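Local atomic coordinates of alpha-14 giardin (Giardia lamblia, PDB entry 3CHJ), a protein that binds calcium and, in a calcium-dependent way, phospholipids, and may serve as a calcium-regulated structural element linking the lipid bilayer to the underlying axoneme. Residues D100-D106 against D261-R267; A36-P41 against H272-C276; T162-E166 against Q203-M207; A248-N252 against Y283-Y287. One frame throughout, in Å; residues are numbered along the deposited sequence.

Overall arrangement
From the N terminus, the all-helical annexin chain reaches A36-P41 at the end of the second helix of the first repeat, which later meets H272-C276 in the fourth, so interaction 2 closes the longest loop. Within it, interaction 1 brings D100-D106 of the second repeat to D261-R267 of the fourth, and inside that span interaction 3 closes a short loop of its own within the third repeat. Interaction 4 opens at A248-N252, before interactions 1 and 2 have closed, and ends at Y283-Y287, so it crosses both. Interactions 1 and 4 touch, L265 CD2 packing 3.6 Å from M251 CE. Interactions 1 and 2 join different repeats; interactions 3 and 4 each bind one repeat internally.

Interaction 1: residues D100-D106 against D261-R267; sequences DEKCLVD and DSNRLNR
K102 lays its aliphatic chain over one face of the R264 guanidinium, K102 CB 3.6 Å from R264 NH2, and reaches on to D261, where K102 NZ donates to D261 OD2 at 3.0 Å in a salt bridge. Helices 101-106 and 262-267 run nearly parallel, axes 11.1 Å apart, crossing at -16°; C103 and R264 are in register, CA to CA 7.3 Å. Both begin alike: D100 and D261 are N-caps in extended backbone (phi/psi near -95/85) with chi1 t, accepting from C103 N (to D100 OD1, 3.3 Å) and R264 N (to D261 OD1, 3.2 Å). D106, chi1 m, gathers two arginines in salt bridges: R264 (chi1 t) with R264 NE to D106 OD2 2.9 Å and R264 NH2 to D106 OD1 3.0 Å; R267 (chi1 p) with R267 NE to D106 OD2 2.8 Å and R267 NH2 to D106 OD2 3.0 Å. The Y231 hydroxyl is hydrogen-bonded to D106 OD1, its ring cation-pi with R264. C103 N lies over one face of the R267 guanidinium, 3.6 Å from R267 NH2. Water 1 donates to D100 OD2 (2.7 Å) and accepts from R267 NH1 (3.1 Å); water 2 likewise bridges D100 OD1 (2.7 Å) and R267 NH2 (2.8 Å). The direct D100 OD2 to R267 NH1 pair is long, 3.9 Å. This hydrated network between second helices of repeats two and four is consistent with the central hydrophilic pore of annexins.

Interaction 2: residues A36-P41 against H272-C276; sequences ARSYPP and HFREC
Segment 36-41 ends a helix and turns into the next: A36 to S38 are helical, Y39 leaves with phi/psi -131/151, P40 stays extended at -69/151 as the N-cap, and P41 is helical again. Facing it, H272-C276 comes off the end of helix 262-272; F273 to E275 keep helical phi/psi without regular bonding, although C276 N still donates to H272 O at 2.9 Å. R37 and R274 lie nearest, CA to CA 7.7 Å. R274 spans the gap with chi1 at -149°, chi2 t and chi3 m, which carries its guanidinium to the backbone carbonyls of A36, in the last turn of helix 31-38, and of Y39, just beyond it. R274 NH2 donates weakly to A36 O at 2.7 Å, and R274 NH1 weakly to Y39 O at 3.0 Å. Two connections at equivalent places of their annexin repeats, between second and third helices, thus meet and join the first repeat to the fourth, the pair that packs together in the annexin fold. P41 lies over one face of the same guanidinium, its CG 3.9 Å from R274 NE. F273, chi1 p, presents its ring edge to the helix end, CZ 4.0 Å from A36 O, while R37 CG approaches F273 CE1 at 4.2 Å. The charged end of R37 turns to E34 and to the backbone oxygen of E312. L78, from helix 69-78, touches both A36 and F273.

Interaction 3: residues T162-E166 against Q203-M207; sequences THELE and QLHKM
Apolar packing dominates here. Helices 162-166 and 203-207 cross at -52° with axes 10.6 Å apart, and L165 and L204 have the nearest CA atoms, 6.3 Å apart. L165, with chi1 at -92° and chi2 p, points toward the other helix: its CB lies 4.4 Å from L204 CD1 and 4.0 Å from M207 CE, and its CD2 rests 3.5 Å from Q203 CD. L204 (chi1 t, chi2 p) also brings CD1 to 3.5 Å from L165 O. E166, whose CA-to-CB bond points away, folds back (chi1 m, chi2 m) and lays its CD 3.4 Å from M207 CE. L169, one turn further on, touches L204 and M207.

The one polar bond lies toward solvent: Q203, chi1 and chi2 both t, donates from NE2 to T162 OG1 at 3.3 Å. This is the packing of the first on the third helix of the third annexin repeat, at the end of helix 162-177 away from the calcium ligand A175. With no salt bridge across the segments, the crossing rests mainly on van der Waals fit.

Interaction 4: residues A248-N252 against Y283-Y287; sequences AFSMN and YKKVY
A248 is where the backbones come closest, CA 5.0 Å from the CA of Y283, and its small side chain leaves room for this: A248 CB and Y283 CB are 4.0 Å apart, and A248 O lies 3.7 Å from Y283 CD1. Helices 248-252 and 283-287 cross at -67°, with axes 10.3 Å apart. F249, chi1 t, points away overall, yet Y287 OH reaches 3.4 Å from F249 CA and sits at the edge of the F249 ring, 3.5 Å from F249 CD1. M251, in contrast, turns to helix 262-272. N252 (chi1 t) then wedges between the tyrosines. Its CB makes a CH-pi contact over the face of Y287 (chi1 m), 3.9 Å from the ring centroid, while its OD1 lies 3.1 Å from the OH of Y283 (chi1 t). The contact crosses the first and third helices of the fourth annexin repeat. Chemically, two tyrosines pack on an alanine and an asparagine; the N252 amide and the tyrosine hydroxyls lie within the contact, which holds by van der Waals and CH-pi contact.

Interaction 1: residues D100-D106 against D261-R267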
# COMPACT_ATOMS: atom_id res chain seq x y z
N ASP A 100 14.18 3.62 3.85
CA ASP A 100 13.34 2.43 3.81
C ASP A 100 12.77 2.31 2.39
O ASP A 100 11.64 2.76 2.12
CB ASP A 100 12.23 2.54 4.87
CG ASP A 100 11.38 1.27 4.98
OD1 ASP A 100 11.54 0.34 4.15
OD2 ASP A 100 10.56 1.22 5.94
N GLU A 101 13.55 1.72 1.48
CA GLU A 101 13.21 1.64 0.06
C GLU A 101 11.91 0.86 -0.14
O GLU A 101 11.06 1.25 -0.97
CB GLU A 101 14.34 0.99 -0.77
CG GLU A 101 15.67 1.74 -0.71
CD GLU A 101 16.55 1.29 0.44
OE1 GLU A 101 16.11 0.42 1.26
OE2 GLU A 101 17.69 1.82 0.54
N LYS A 102 11.73 -0.22 0.63
CA LYS A 102 10.52 -1.06 0.53
C LYS A 102 9.27 -0.21 0.79
O LYS A 102 8.26 -0.40 0.11
CB LYS A 102 10.54 -2.23 1.53
CG LYS A 102 11.58 -3.32 1.26
CD LYS A 102 11.49 -4.46 2.28
CE LYS A 102 11.68 -4.02 3.73
NZ LYS A 102 11.28 -5.10 4.73
N CYS A 103 9.33 0.67 1.78
CA CYS A 103 8.19 1.52 2.11
C CYS A 103 7.84 2.45 0.96
O CYS A 103 6.68 2.59 0.62
CB CYS A 103 8.49 2.32 3.37
SG CYS A 103 7.10 3.33 3.92
N LEU A 104 8.86 3.05 0.35
CA LEU A 104 8.65 3.99 -0.76
C LEU A 104 8.00 3.24 -1.93
O LEU A 104 7.12 3.76 -2.58
CB LEU A 104 9.99 4.62 -1.16
CG LEU A 104 10.58 5.53 -0.07
CD1 LEU A 104 11.93 6.10 -0.56
CD2 LEU A 104 9.61 6.63 0.30
N VAL A 105 8.46 2.01 -2.19
CA VAL A 105 7.83 1.18 -3.24
C VAL A 105 6.37 0.86 -2.90
O VAL A 105 5.48 1.06 -3.74
CB VAL A 105 8.67 -0.08 -3.47
CG1 VAL A 105 7.94 -1.12 -4.38
CG2 VAL A 105 10.03 0.35 -4.09
N ASP A 106 6.13 0.42 -1.67
CA ASP A 106 4.78 0.03 -1.26
C ASP A 106 3.81 1.19 -1.41
O ASP A 106 2.65 0.99 -1.79
CB ASP A 106 4.76 -0.39 0.21
CG ASP A 106 5.37 -1.76 0.45
OD1 ASP A 106 5.65 -2.53 -0.51
OD2 ASP A 106 5.56 -2.05 1.65
N ASP A 261 6.78 -9.13 8.98
CA ASP A 261 7.22 -7.74 8.85
C ASP A 261 6.11 -6.80 9.33
O ASP A 261 5.30 -6.37 8.53
CB ASP A 261 7.54 -7.49 7.36
CG ASP A 261 8.19 -6.12 7.09
OD1 ASP A 261 8.13 -5.20 7.93
OD2 ASP A 261 8.74 -5.97 5.97
N SER A 262 6.07 -6.49 10.63
CA SER A 262 4.95 -5.74 11.24
C SER A 262 4.78 -4.30 10.72
O SER A 262 3.65 -3.84 10.54
CB SER A 262 5.00 -5.76 12.78
OG SER A 262 5.82 -4.73 13.31
N ASN A 263 5.88 -3.60 10.47
CA ASN A 263 5.78 -2.27 9.84
C ASN A 263 5.15 -2.35 8.47
O ASN A 263 4.27 -1.51 8.12
CB ASN A 263 7.15 -1.62 9.76
CG ASN A 263 7.67 -1.22 11.10
OD1 ASN A 263 6.93 -0.69 11.93
ND2 ASN A 263 8.95 -1.49 11.34
N ARG A 264 5.57 -3.33 7.68
CA ARG A 264 4.96 -3.51 6.37
C ARG A 264 3.49 -3.93 6.50
O ARG A 264 2.63 -3.39 5.81
CB ARG A 264 5.73 -4.47 5.43
CG ARG A 264 4.98 -4.79 4.12
CD ARG A 264 5.79 -5.63 3.13
NE ARG A 264 6.42 -4.78 2.12
CZ ARG A 264 7.42 -5.16 1.33
NH1 ARG A 264 7.95 -6.38 1.47
NH2 ARG A 264 7.89 -4.34 0.40
N LEU A 265 3.20 -4.88 7.40
CA LEU A 265 1.81 -5.29 7.59
C LEU A 265 0.95 -4.09 7.94
O LEU A 265 -0.18 -3.97 7.43
CB LEU A 265 1.69 -6.37 8.69
CG LEU A 265 2.33 -7.73 8.34
CD1 LEU A 265 2.53 -8.56 9.62
CD2 LEU A 265 1.48 -8.49 7.36
N ASN A 266 1.45 -3.24 8.83
CA ASN A 266 0.66 -2.07 9.27
C ASN A 266 0.36 -1.14 8.11
O ASN A 266 -0.79 -0.73 7.91
CB ASN A 266 1.39 -1.30 10.39
CG ASN A 266 1.35 -2.03 11.70
OD1 ASN A 266 0.65 -3.04 11.85
ND2 ASN A 266 2.06 -1.49 12.70
N ARG A 267 1.40 -0.77 7.35
CA ARG A 267 1.16 0.23 6.30
C ARG A 267 0.29 -0.33 5.18
O ARG A 267 -0.58 0.38 4.65
CB ARG A 267 2.48 0.82 5.77
CG ARG A 267 3.34 -0.17 5.04
CD ARG A 267 4.51 0.58 4.42
NE ARG A 267 5.50 -0.35 3.88
CZ ARG A 267 6.64 -0.66 4.49
NH1 ARG A 267 6.96 -0.12 5.67
NH2 ARG A 267 7.46 -1.53 3.90
O HOH W 1 9.45 -0.78 7.35
O HOH W 2 10.04 -1.80 4.92

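Interaction 2: residues A36-P41 against H272-C276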
# COMPACT_ATOMS: atom_id res chain seq x y z
N ALA A 36 -12.24 2.02 13.91
CA ALA A 36 -11.61 2.34 12.62
C ALA A 36 -12.43 1.90 11.43
O ALA A 36 -12.43 2.58 10.40
CB ALA A 36 -10.19 1.75 12.54
N ARG A 37 -13.11 0.76 11.57
CA ARG A 37 -13.91 0.19 10.49
C ARG A 37 -15.27 0.86 10.34
O ARG A 37 -15.91 0.74 9.28
CB ARG A 37 -14.15 -1.29 10.74
CG ARG A 37 -12.92 -2.14 10.70
CD ARG A 37 -13.28 -3.54 11.13
NE ARG A 37 -13.82 -4.36 10.05
CZ ARG A 37 -14.85 -5.20 10.17
NH1 ARG A 37 -15.55 -5.29 11.30
NH2 ARG A 37 -15.23 -5.93 9.12
N SER A 38 -15.73 1.53 11.40
CA SER A 38 -17.12 2.04 11.49
C SER A 38 -17.30 3.48 11.05
O SER A 38 -18.43 3.90 10.78
CB SER A 38 -17.63 1.91 12.93
OG SER A 38 -17.77 0.56 13.29
N TYR A 39 -16.22 4.26 11.00
CA TYR A 39 -16.28 5.70 10.73
C TYR A 39 -15.30 6.12 9.64
O TYR A 39 -14.26 5.48 9.48
CB TYR A 39 -16.00 6.51 12.00
CG TYR A 39 -16.95 6.24 13.14
CD1 TYR A 39 -18.20 6.86 13.18
CD2 TYR A 39 -16.59 5.37 14.17
CE1 TYR A 39 -19.07 6.60 14.24
CE2 TYR A 39 -17.46 5.11 15.22
CZ TYR A 39 -18.70 5.73 15.25
OH TYR A 39 -19.55 5.45 16.31
N PRO A 40 -15.62 7.19 8.90
CA PRO A 40 -14.68 7.70 7.89
C PRO A 40 -13.44 8.32 8.53
O PRO A 40 -13.50 8.80 9.66
CB PRO A 40 -15.50 8.76 7.14
CG PRO A 40 -16.57 9.16 8.07
CD PRO A 40 -16.88 7.97 8.93
N PRO A 41 -12.29 8.29 7.83
CA PRO A 41 -11.03 8.80 8.39
C PRO A 41 -11.07 10.23 8.92
O PRO A 41 -10.40 10.53 9.91
CB PRO A 41 -10.07 8.69 7.19
CG PRO A 41 -10.57 7.50 6.48
CD PRO A 41 -12.07 7.66 6.52
N HIS A 272 -4.89 0.20 2.71
CA HIS A 272 -5.71 -0.51 1.73
C HIS A 272 -6.92 -1.25 2.24
O HIS A 272 -7.72 -1.71 1.45
CB HIS A 272 -4.81 -1.46 0.92
CG HIS A 272 -3.80 -0.73 0.10
ND1 HIS A 272 -2.45 -0.98 0.18
CD2 HIS A 272 -3.95 0.29 -0.77
CE1 HIS A 272 -1.81 -0.16 -0.65
NE2 HIS A 272 -2.70 0.62 -1.23
N PHE A 273 -7.07 -1.37 3.56
CA PHE A 273 -8.17 -2.22 4.07
C PHE A 273 -9.56 -1.73 3.66
O PHE A 273 -10.46 -2.53 3.42
CB PHE A 273 -8.06 -2.43 5.58
CG PHE A 273 -8.71 -1.34 6.40
CD1 PHE A 273 -10.01 -1.48 6.86
CD2 PHE A 273 -7.99 -0.20 6.75
CE1 PHE A 273 -10.62 -0.49 7.63
CE2 PHE A 273 -8.60 0.81 7.53
CZ PHE A 273 -9.93 0.64 7.97
N ARG A 274 -9.72 -0.41 3.56
CA ARG A 274 -11.07 0.14 3.36
C ARG A 274 -11.53 -0.05 1.90
O ARG A 274 -12.70 -0.34 1.63
CB ARG A 274 -11.07 1.61 3.76
CG ARG A 274 -12.39 2.09 4.29
CD ARG A 274 -12.27 3.53 4.77
NE ARG A 274 -11.55 3.72 6.05
CZ ARG A 274 -12.15 3.76 7.24
NH1 ARG A 274 -13.47 3.55 7.35
NH2 ARG A 274 -11.44 3.99 8.35
N GLU A 275 -10.59 0.05 0.97
CA GLU A 275 -10.91 -0.04 -0.45
C GLU A 275 -10.81 -1.47 -0.99
O GLU A 275 -11.62 -1.90 -1.84
CB GLU A 275 -9.99 0.90 -1.24
CG GLU A 275 -10.02 2.38 -0.81
CD GLU A 275 -9.18 2.75 0.45
OE1 GLU A 275 -9.40 3.90 0.91
OE2 GLU A 275 -8.34 1.95 0.98
N CYS A 276 -9.84 -2.23 -0.50
CA CYS A 276 -9.48 -3.51 -1.11
C CYS A 276 -10.17 -4.70 -0.43
O CYS A 276 -9.51 -5.62 0.08
CB CYS A 276 -7.96 -3.69 -1.10
SG CYS A 276 -7.07 -2.53 -2.20

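Interaction 3: residues T162-E166 against Q203-M207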
# COMPACT_ATOMS: atom_id res chain seq x y z
N THR A 162 -5.19 2.10 -29.06
CA THR A 162 -4.83 0.70 -29.27
C THR A 162 -3.54 0.53 -30.07
O THR A 162 -2.76 -0.37 -29.81
CB THR A 162 -6.01 -0.08 -29.87
OG1 THR A 162 -7.14 0.04 -29.00
CG2 THR A 162 -5.68 -1.56 -30.05
N HIS A 163 -3.31 1.41 -31.06
CA HIS A 163 -2.07 1.35 -31.85
C HIS A 163 -0.81 1.44 -30.98
O HIS A 163 0.14 0.68 -31.18
CB HIS A 163 -2.03 2.43 -32.95
CG HIS A 163 -0.77 2.41 -33.78
ND1 HIS A 163 -0.51 1.43 -34.71
CD2 HIS A 163 0.29 3.24 -33.80
CE1 HIS A 163 0.67 1.66 -35.27
NE2 HIS A 163 1.17 2.76 -34.74
N GLU A 164 -0.82 2.37 -30.03
CA GLU A 164 0.31 2.54 -29.13
C GLU A 164 0.51 1.31 -28.26
O GLU A 164 1.63 0.89 -28.01
CB GLU A 164 0.13 3.79 -28.27
CG GLU A 164 0.05 5.09 -29.08
CD GLU A 164 -0.41 6.29 -28.25
OE1 GLU A 164 -1.64 6.57 -28.17
OE2 GLU A 164 0.47 6.96 -27.68
N LEU A 165 -0.60 0.71 -27.83
CA LEU A 165 -0.54 -0.53 -27.05
C LEU A 165 0.04 -1.67 -27.87
O LEU A 165 0.85 -2.43 -27.36
CB LEU A 165 -1.91 -0.92 -26.49
CG LEU A 165 -2.27 -0.41 -25.09
CD1 LEU A 165 -2.18 1.10 -25.02
CD2 LEU A 165 -3.66 -0.90 -24.71
N GLU A 166 -0.37 -1.78 -29.14
CA GLU A 166 0.20 -2.80 -30.02
C GLU A 166 1.72 -2.64 -30.17
O GLU A 166 2.46 -3.62 -30.14
CB GLU A 166 -0.47 -2.80 -31.40
CG GLU A 166 -1.98 -3.09 -31.40
CD GLU A 166 -2.33 -4.58 -31.24
OE1 GLU A 166 -1.42 -5.42 -31.09
OE2 GLU A 166 -3.55 -4.89 -31.27
N GLN A 203 -5.86 -3.70 -20.61
CA GLN A 203 -5.96 -4.08 -22.02
C GLN A 203 -4.66 -4.74 -22.47
O GLN A 203 -4.68 -5.81 -23.08
CB GLN A 203 -6.31 -2.85 -22.88
CG GLN A 203 -6.61 -3.15 -24.33
CD GLN A 203 -6.97 -1.91 -25.12
OE1 GLN A 203 -7.46 -0.92 -24.57
NE2 GLN A 203 -6.71 -1.95 -26.43
N LEU A 204 -3.52 -4.10 -22.17
CA LEU A 204 -2.22 -4.65 -22.54
C LEU A 204 -1.99 -6.07 -21.96
O LEU A 204 -1.47 -6.95 -22.64
CB LEU A 204 -1.09 -3.71 -22.09
CG LEU A 204 0.30 -4.09 -22.63
CD1 LEU A 204 0.46 -3.72 -24.12
CD2 LEU A 204 1.39 -3.44 -21.76
N HIS A 205 -2.35 -6.25 -20.69
CA HIS A 205 -2.27 -7.56 -20.04
C HIS A 205 -3.02 -8.62 -20.84
O HIS A 205 -2.46 -9.69 -21.11
CB HIS A 205 -2.81 -7.45 -18.61
CG HIS A 205 -2.97 -8.76 -17.89
ND1 HIS A 205 -2.25 -9.08 -16.76
CD2 HIS A 205 -3.82 -9.79 -18.10
CE1 HIS A 205 -2.64 -10.26 -16.31
NE2 HIS A 205 -3.59 -10.72 -17.11
N LYS A 206 -4.25 -8.30 -21.23
CA LYS A 206 -5.09 -9.25 -21.98
C LYS A 206 -4.58 -9.44 -23.41
O LYS A 206 -4.59 -10.57 -23.93
CB LYS A 206 -6.55 -8.80 -21.98
CG LYS A 206 -7.17 -8.75 -20.59
CD LYS A 206 -8.57 -8.15 -20.63
CE LYS A 206 -9.12 -7.94 -19.23
NZ LYS A 206 -9.50 -9.23 -18.60
N MET A 207 -4.13 -8.36 -24.04
CA MET A 207 -3.51 -8.43 -25.37
C MET A 207 -2.28 -9.32 -25.41
O MET A 207 -2.04 -10.00 -26.41
CB MET A 207 -3.13 -7.03 -25.87
CG MET A 207 -4.33 -6.16 -26.21
SD MET A 207 -3.86 -4.44 -26.52
CE MET A 207 -2.73 -4.54 -27.90

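Interaction 4: residues A248-N252 against Y283-Y287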
# COMPACT_ATOMS: atom_id res chain seq x y z
N ALA A 248 -3.22 -8.46 -1.59
CA ALA A 248 -2.92 -9.85 -1.24
C ALA A 248 -1.46 -10.21 -1.44
O ALA A 248 -0.86 -10.87 -0.61
CB ALA A 248 -3.82 -10.82 -2.03
N PHE A 249 -0.89 -9.74 -2.55
CA PHE A 249 0.52 -9.96 -2.84
C PHE A 249 1.39 -9.33 -1.77
O PHE A 249 2.27 -10.00 -1.23
CB PHE A 249 0.85 -9.38 -4.23
CG PHE A 249 2.33 -9.36 -4.57
CD1 PHE A 249 3.08 -10.53 -4.58
CD2 PHE A 249 2.97 -8.15 -4.87
CE1 PHE A 249 4.45 -10.51 -4.90
CE2 PHE A 249 4.36 -8.12 -5.19
CZ PHE A 249 5.08 -9.29 -5.19
N SER A 250 1.16 -8.05 -1.47
CA SER A 250 2.02 -7.37 -0.48
C SER A 250 1.89 -8.02 0.90
O SER A 250 2.88 -8.16 1.65
CB SER A 250 1.69 -5.89 -0.38
OG SER A 250 1.90 -5.22 -1.63
N MET A 251 0.67 -8.44 1.24
CA MET A 251 0.45 -9.11 2.53
C MET A 251 1.17 -10.46 2.55
O MET A 251 1.78 -10.81 3.55
CB MET A 251 -1.05 -9.27 2.82
CG MET A 251 -1.77 -7.94 3.12
SD MET A 251 -1.18 -7.05 4.59
CE MET A 251 -1.80 -8.15 5.91
N ASN A 252 1.12 -11.20 1.45
CA ASN A 252 1.84 -12.49 1.39
C ASN A 252 3.34 -12.32 1.61
O ASN A 252 3.97 -13.07 2.38
CB ASN A 252 1.55 -13.22 0.08
CG ASN A 252 2.24 -14.59 0.02
OD1 ASN A 252 1.82 -15.54 0.69
ND2 ASN A 252 3.29 -14.68 -0.77
N TYR A 283 -6.31 -13.61 -1.97
CA TYR A 283 -5.23 -14.26 -1.23
C TYR A 283 -5.33 -15.79 -1.33
O TYR A 283 -4.36 -16.48 -1.66
CB TYR A 283 -5.22 -13.81 0.25
CG TYR A 283 -3.99 -14.32 0.96
CD1 TYR A 283 -2.87 -13.49 1.14
CD2 TYR A 283 -3.91 -15.64 1.41
CE1 TYR A 283 -1.71 -13.97 1.74
CE2 TYR A 283 -2.74 -16.13 2.02
CZ TYR A 283 -1.66 -15.28 2.18
OH TYR A 283 -0.50 -15.74 2.76
N LYS A 284 -6.52 -16.32 -1.05
CA LYS A 284 -6.73 -17.78 -1.12
C LYS A 284 -6.67 -18.30 -2.56
O LYS A 284 -6.12 -19.38 -2.82
CB LYS A 284 -8.05 -18.15 -0.47
CG LYS A 284 -8.29 -19.65 -0.40
CD LYS A 284 -9.44 -19.97 0.53
CE LYS A 284 -9.84 -21.44 0.43
NZ LYS A 284 -10.47 -21.74 -0.90
N LYS A 285 -7.22 -17.52 -3.48
CA LYS A 285 -7.30 -17.93 -4.87
C LYS A 285 -5.88 -18.12 -5.41
O LYS A 285 -5.63 -19.07 -6.15
CB LYS A 285 -8.09 -16.89 -5.68
CG LYS A 285 -8.60 -17.40 -7.02
CD LYS A 285 -9.57 -16.41 -7.64
CE LYS A 285 -10.12 -16.93 -8.96
NZ LYS A 285 -11.12 -15.96 -9.52
N VAL A 286 -4.96 -17.24 -5.01
CA VAL A 286 -3.61 -17.21 -5.56
C VAL A 286 -2.66 -18.11 -4.76
O VAL A 286 -1.85 -18.84 -5.34
CB VAL A 286 -3.05 -15.76 -5.60
CG1 VAL A 286 -1.62 -15.73 -6.11
CG2 VAL A 286 -3.94 -14.88 -6.48
N TYR A 287 -2.77 -18.07 -3.43
CA TYR A 287 -1.79 -18.75 -2.55
C TYR A 287 -2.28 -20.08 -1.99
O TYR A 287 -1.49 -20.79 -1.35
CB TYR A 287 -1.30 -17.82 -1.41
CG TYR A 287 -0.71 -16.57 -1.99
CD1 TYR A 287 -1.39 -15.35 -1.91
CD2 TYR A 287 0.48 -16.62 -2.71
CE1 TYR A 287 -0.87 -14.19 -2.51
CE2 TYR A 287 1.00 -15.49 -3.30
CZ TYR A 287 0.33 -14.28 -3.20
OH TYR A 287 0.88 -13.18 -3.83